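Local coordinates for glutathione S-transferase family protein (Pseudomonas putida, PDB 3LXZ) that probably conjugates reduced glutathione to a wide range of hydrophobic electrophiles, as a member of the glutathione S-transferase superfamily, at residues S11-M16 / P104-Y109. Residues are numbered along the deposited sequence; the frame is centred on the assembly and turned at random.
Sequences SNYYNM and PARTCY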
loop_
_atom_site.group_PDB
_atom_site.type_symbol
_atom_site.label_atom_id
_atom_site.label_comp_id
_atom_site.label_asym_id
_atom_site.label_seq_id
_atom_site.Cartn_x
_atom_site.Cartn_y
_atom_site.Cartn_z
ATOM N N SER A 11 -0.914 18.744 -1.602
ATOM C CA SER A 11 -0.764 17.270 -1.576
ATOM C C SER A 11 -2.093 16.573 -1.297
ATOM O O SER A 11 -2.699 16.793 -0.243
ATOM C CB SER A 11 0.254 16.813 -0.527
ATOM O OG SER A 11 0.089 15.404 -0.328
ATOM N N ASN A 12 -2.530 15.721 -2.225
ATOM C CA ASN A 12 -3.746 14.940 -2.009
ATOM C C ASN A 12 -3.690 14.028 -0.769
ATOM O O ASN A 12 -4.639 13.999 0.022
ATOM C CB ASN A 12 -4.157 14.183 -3.280
ATOM C CG ASN A 12 -3.149 13.091 -3.693
ATOM O OD1 ASN A 12 -1.943 13.207 -3.468
ATOM N ND2 ASN A 12 -3.666 12.033 -4.309
ATOM N N TYR A 13 -2.563 13.347 -0.555
ATOM C CA TYR A 13 -2.418 12.485 0.628
ATOM C C TYR A 13 -2.464 13.319 1.924
ATOM O O TYR A 13 -3.004 12.882 2.925
ATOM C CB TYR A 13 -1.091 11.728 0.548
ATOM C CG TYR A 13 -1.081 10.554 -0.411
ATOM C CD1 TYR A 13 -1.681 9.341 -0.074
ATOM C CD2 TYR A 13 -0.431 10.649 -1.655
ATOM C CE1 TYR A 13 -1.659 8.258 -0.950
ATOM C CE2 TYR A 13 -0.393 9.570 -2.542
ATOM C CZ TYR A 13 -1.003 8.386 -2.186
ATOM O OH TYR A 13 -0.983 7.323 -3.059
ATOM N N TYR A 14 -1.921 14.535 1.889
ATOM C CA TYR A 14 -2.000 15.440 3.050
ATOM C C TYR A 14 -3.468 15.806 3.286
ATOM O O TYR A 14 -3.945 15.786 4.432
ATOM C CB TYR A 14 -1.162 16.692 2.782
ATOM C CG TYR A 14 -1.213 17.811 3.837
ATOM C CD1 TYR A 14 -0.366 17.788 4.948
ATOM C CD2 TYR A 14 -2.043 18.930 3.660
ATOM C CE1 TYR A 14 -0.345 18.864 5.879
ATOM C CE2 TYR A 14 -2.047 20.018 4.604
ATOM C CZ TYR A 14 -1.216 19.963 5.694
ATOM O OH TYR A 14 -1.227 21.003 6.605
ATOM N N ASN A 15 -4.169 16.142 2.206
ATOM C CA ASN A 15 -5.566 16.576 2.335
ATOM C C ASN A 15 -6.495 15.501 2.917
ATOM O O ASN A 15 -7.451 15.800 3.651
ATOM C CB ASN A 15 -6.076 17.197 1.022
ATOM C CG ASN A 15 -5.535 18.606 0.806
ATOM O OD1 ASN A 15 -5.222 19.318 1.770
ATOM N ND2 ASN A 15 -5.424 19.015 -0.453
HETATM N N MSE A 16 -6.181 14.243 2.623
HETATM C CA MSE A 16 -6.891 13.104 3.204
HETATM C C MSE A 16 -6.769 13.074 4.721
HETATM O O MSE A 16 -7.777 12.936 5.403
HETATM C CB MSE A 16 -6.375 11.792 2.583
HETATM C CG MSE A 16 -6.673 11.571 1.084
HETATM SE SE MSE A 16 -5.577 10.006 0.586
HETATM C CE MSE A 16 -5.187 10.384 -1.325
ATOM N N PRO A 104 -1.005 4.584 -10.037
ATOM C CA PRO A 104 -0.842 4.698 -11.490
ATOM C C PRO A 104 -1.135 6.100 -12.045
ATOM O O PRO A 104 -0.445 6.542 -12.964
ATOM C CB PRO A 104 -1.823 3.681 -12.067
ATOM C CG PRO A 104 -2.603 3.163 -10.967
ATOM C CD PRO A 104 -2.028 3.593 -9.654
ATOM N N ALA A 105 -2.158 6.783 -11.553
ATOM C CA ALA A 105 -2.393 8.165 -11.993
ATOM C C ALA A 105 -1.189 9.066 -11.728
ATOM O O ALA A 105 -0.840 9.916 -12.577
ATOM C CB ALA A 105 -3.636 8.741 -11.355
ATOM N N ARG A 106 -0.561 8.872 -10.560
ATOM C CA ARG A 106 0.595 9.651 -10.112
ATOM C C ARG A 106 1.746 9.584 -11.138
ATOM O O ARG A 106 2.480 10.565 -11.306
ATOM C CB ARG A 106 1.027 9.224 -8.709
ATOM C CG ARG A 106 2.263 9.933 -8.098
ATOM C CD ARG A 106 2.372 9.622 -6.581
ATOM N NE ARG A 106 1.331 10.336 -5.815
ATOM C CZ ARG A 106 1.429 11.616 -5.447
ATOM N NH1 ARG A 106 0.446 12.215 -4.783
ATOM N NH2 ARG A 106 2.524 12.318 -5.755
ATOM N N THR A 107 1.841 8.465 -11.858
ATOM C CA THR A 107 2.899 8.305 -12.874
ATOM C C THR A 107 2.715 9.302 -14.009
ATOM O O THR A 107 3.666 9.568 -14.771
ATOM C CB THR A 107 3.031 6.863 -13.444
ATOM O OG1 THR A 107 1.877 6.514 -14.237
ATOM C CG2 THR A 107 3.301 5.823 -12.326
ATOM N N CYS A 108 1.501 9.849 -14.121
ATOM C CA CYS A 108 1.214 10.795 -15.169
ATOM C C CYS A 108 0.997 12.214 -14.686
ATOM O O CYS A 108 0.603 13.050 -15.490
ATOM C CB CYS A 108 0.001 10.346 -15.974
ATOM S SG CYS A 108 0.281 8.825 -16.897
ATOM N N TYR A 109 1.235 12.503 -13.397
ATOM C CA TYR A 109 1.019 13.878 -12.894
ATOM C C TYR A 109 1.992 14.876 -13.532
ATOM O O TYR A 109 1.656 16.054 -13.700
ATOM C CB TYR A 109 1.114 13.991 -11.362
ATOM C CG TYR A 109 0.023 13.289 -10.546
ATOM C CD1 TYR A 109 -1.157 12.815 -11.129
ATOM C CD2 TYR A 109 0.180 13.141 -9.170
ATOM C CE1 TYR A 109 -2.134 12.169 -10.349
ATOM C CE2 TYR A 109 -0.795 12.520 -8.377
ATOM C CZ TYR A 109 -1.951 12.035 -8.966
ATOM O OH TYR A 109 -2.879 11.392 -8.164
#
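Arg-106 reaches out to Asn-12 and Tyr-13 with its guanidinium group. With CG anti to the backbone N (chi1 179°), its chain extends toward helix 12-23 and bends at chi3, which sets Arg-106 NH1 2.9 Å from Asn-12 OD1. OD1 lies at the guanidinium edge, the amide and guanidinium planes 33° apart. Arg-106 NH1 also comes 3.6 Å from CE2 of Tyr-13, at the edge of that ring rather than over its face, ring and guanidinium planes 36° apart. CE2 of Tyr-109, from the same segment, lies over one face of the guanidinium, 3.7 Å above its plane. Here helix 12-23 of the thioredoxin-like N-terminal domain faces helix 84-106 of the all-helical C-terminal domain across the interdomain cleft of the glutathione S-transferase fold. Ser-11, whose OG caps helix 12-23 through Tyr-14 N (3.1 Å), and Arg-106 are glutathione-binding residues, though this chain holds no glutathione. Glu-102 ties the cluster together: OE1 accepts a hydrogen bond from Tyr-13 OH and forms a salt bridge with Arg-106 NE, while OE2 bonds to Asn-12 ND2 and Tyr-109 OH. A leucine in place of Asn-12 would probably deprive Glu-102 and the Phe-161 carbonyl of their shared amide donor, and NH1 of a polar neighbour.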